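Side-chain contact in 5,10-methylenetetrahydrofolate dehydrogenase (Bombyx mori, PDB 5ZF1), which probably oxidises 5,10-methylenetetrahydrofolate with NADP+ as the electron acceptor, as a member of the tetrahydrofolate dehydrogenase/cyclohydrolase family: residues E81-N84 with L85-N89. Residues are numbered along the deposited sequence; the frame is centred on the assembly and turned at random. Where two conformers were deposited one is given.
Sequences EIQN and LNEDN
Leu85, Asn86 and Glu87 each donate their backbone N-H four residues back, to Glu81, Ile82 and Gln83, the i to i-4 pattern of an alpha-helix, here part of helix 75-87 in the catalytic domain. Asn86 N to Ile82 O is 2.7 Å, whereas Glu87 N reaches Gln83 O at 3.1 Å with an N-H...O angle of only 140° and adds a weak bond to Asn84 O. On the buried side, Ile82 and Leu85 pack against strands 93-96 and 34-40, fixing the helix on the parallel sheet. Asn86 CG stands beside its own backbone N, which brings ND2 to Gln83 OE1 at 2.9 Å. That oxygen lies nearly in the Asn86 amide plane, while ND2 stands 50° above the Gln83 carbonyl plane. The two amides are nearly perpendicular, at 85°. Asn86 ND2 also bonds Ala112 O, and OD1 accepts from Ala114 N. With an alanine in place of Asn86, Ala112 O and Ala114 N would probably lose these mates, and the Gln83 amide would probably keep only its weak bond to Glu87. Gln83, bent at chi2, directs its other amide atom across the helix surface, where NE2 makes that weak 3.4 Å bond to Glu87 OE2.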
ATOM      1  N   GLU B  81      -1.588  23.057 -17.867  1.00 38.17           N
ATOM      2  CA  GLU B  81      -0.350  22.729 -18.562  0.53 38.61           C
ATOM      3  C   GLU B  81      -0.055  21.237 -18.493  1.00 36.87           C
ATOM      4  O   GLU B  81       0.467  20.655 -19.451  1.00 35.49           O
ATOM      5  CB  GLU B  81       0.811  23.534 -17.983  0.53 40.36           C
ATOM      6  CG  GLU B  81       2.185  23.149 -18.537  0.53 43.17           C
ATOM      7  CD  GLU B  81       2.455  23.715 -19.927  0.53 46.91           C
ATOM      8  OE1 GLU B  81       1.613  23.534 -20.832  0.53 49.06           O
ATOM      9  OE2 GLU B  81       3.518  24.344 -20.113  0.53 51.47           O
ATOM     10  N   ILE B  82      -0.383  20.596 -17.369  1.00 37.25           N
ATOM     11  CA  ILE B  82      -0.179  19.154 -17.263  1.00 37.42           C
ATOM     12  C   ILE B  82      -1.068  18.421 -18.257  1.00 34.84           C
ATOM     13  O   ILE B  82      -0.617  17.503 -18.955  1.00 34.14           O
ATOM     14  CB  ILE B  82      -0.420  18.688 -15.816  1.00 37.61           C
ATOM     15  CG1 ILE B  82       0.776  19.082 -14.949  1.00 28.80           C
ATOM     16  CG2 ILE B  82      -0.671  17.185 -15.758  1.00 33.48           C
ATOM     17  CD1 ILE B  82       0.437  19.252 -13.476  1.00 40.93           C
ATOM     18  N   GLN B  83      -2.339  18.827 -18.358  1.00 36.76           N
ATOM     19  CA  GLN B  83      -3.243  18.144 -19.278  1.00 39.09           C
ATOM     20  C   GLN B  83      -2.805  18.316 -20.724  1.00 37.30           C
ATOM     21  O   GLN B  83      -2.985  17.402 -21.536  1.00 34.91           O
ATOM     22  CB  GLN B  83      -4.683  18.635 -19.084  1.00 40.85           C
ATOM     23  CG  GLN B  83      -5.736  17.820 -19.852  1.00 51.58           C
ATOM     24  CD  GLN B  83      -5.787  16.339 -19.449  1.00 51.91           C
ATOM     25  OE1 GLN B  83      -5.281  15.943 -18.399  1.00 51.57           O
ATOM     26  NE2 GLN B  83      -6.413  15.522 -20.288  1.00 55.59           N
ATOM     27  N   ASN B  84      -2.215  19.466 -21.065  1.00 38.88           N
ATOM     28  CA  ASN B  84      -1.637  19.637 -22.397  1.00 40.54           C
ATOM     29  C   ASN B  84      -0.480  18.671 -22.629  1.00 36.96           C
ATOM     30  O   ASN B  84      -0.364  18.071 -23.706  1.00 36.74           O
ATOM     31  CB  ASN B  84      -1.166  21.078 -22.584  1.00 42.61           C
ATOM     32  CG  ASN B  84      -2.313  22.035 -22.848  1.00 57.14           C
ATOM     33  OD1 ASN B  84      -3.460  21.764 -22.487  1.00 61.09           O
ATOM     34  ND2 ASN B  84      -2.008  23.163 -23.481  1.00 65.89           N
ATOM     35  N   LEU B  85       0.405  18.529 -21.639  1.00 35.81           N
ATOM     36  CA  LEU B  85       1.498  17.566 -21.759  1.00 31.28           C
ATOM     37  C   LEU B  85       0.968  16.141 -21.814  1.00 31.45           C
ATOM     38  O   LEU B  85       1.538  15.290 -22.514  1.00 29.01           O
ATOM     39  CB  LEU B  85       2.468  17.740 -20.591  1.00 36.28           C
ATOM     40  CG  LEU B  85       3.226  19.067 -20.547  1.00 37.09           C
ATOM     41  CD1 LEU B  85       3.908  19.266 -19.205  1.00 31.90           C
ATOM     42  CD2 LEU B  85       4.255  19.122 -21.676  1.00 34.28           C
ATOM     43  N   ASN B  86      -0.141  15.874 -21.106  1.00 27.65           N
ATOM     44  CA  ASN B  86      -0.787  14.568 -21.179  1.00 33.67           C
ATOM     45  C   ASN B  86      -1.183  14.227 -22.610  1.00 32.19           C
ATOM     46  O   ASN B  86      -1.033  13.084 -23.044  1.00 31.34           O
ATOM     47  CB  ASN B  86      -2.023  14.535 -20.277  1.00 32.42           C
ATOM     48  CG  ASN B  86      -1.686  14.413 -18.793  1.00 33.81           C
ATOM     49  OD1 ASN B  86      -0.563  14.067 -18.409  1.00 28.58           O
ATOM     50  ND2 ASN B  86      -2.678  14.696 -17.946  1.00 30.54           N
ATOM     51  N   GLU B  87      -1.689  15.205 -23.362  1.00 36.23           N
ATOM     52  CA  GLU B  87      -2.191  14.947 -24.706  1.00 36.93           C
ATOM     53  C   GLU B  87      -1.129  15.087 -25.793  1.00 37.76           C
ATOM     54  O   GLU B  87      -1.429  14.838 -26.964  1.00 39.07           O
ATOM     55  CB  GLU B  87      -3.371  15.873 -25.012  1.00 38.76           C
ATOM     56  CG  GLU B  87      -4.491  15.770 -23.997  1.00 46.76           C
ATOM     57  CD  GLU B  87      -5.503  16.896 -24.115  1.00 55.65           C
ATOM     58  OE1 GLU B  87      -5.278  17.822 -24.922  1.00 57.82           O
ATOM     59  OE2 GLU B  87      -6.526  16.851 -23.401  1.00 57.68           O
ATOM     60  N   ASP B  88       0.099  15.452 -25.435  1.00 35.27           N
ATOM     61  CA  ASP B  88       1.179  15.654 -26.396  1.00 29.85           C
ATOM     62  C   ASP B  88       1.943  14.345 -26.587  1.00 36.44           C
ATOM     63  O   ASP B  88       2.733  13.950 -25.725  1.00 36.04           O
ATOM     64  CB  ASP B  88       2.096  16.769 -25.900  1.00 32.11           C
ATOM     65  CG  ASP B  88       3.153  17.159 -26.918  1.00 35.12           C
ATOM     66  OD1 ASP B  88       3.407  16.377 -27.860  1.00 35.08           O
ATOM     67  OD2 ASP B  88       3.726  18.253 -26.768  1.00 39.43           O
ATOM     68  N   ASN B  89       1.735  13.696 -27.739  1.00 32.62           N
ATOM     69  CA  ASN B  89       2.368  12.412 -28.040  1.00 36.51           C
ATOM     70  C   ASN B  89       3.886  12.491 -28.138  1.00 32.47           C
ATOM     71  O   ASN B  89       4.540  11.443 -28.170  1.00 33.89           O
ATOM     72  CB  ASN B  89       1.816  11.845 -29.348  1.00 39.21           C
ATOM     73  CG  ASN B  89       0.473  11.159 -29.170  1.00 56.16           C
ATOM     74  OD1 ASN B  89      -0.014  10.993 -28.050  1.00 48.66           O
ATOM     75  ND2 ASN B  89      -0.133  10.751 -30.283  1.00 54.16           N
TER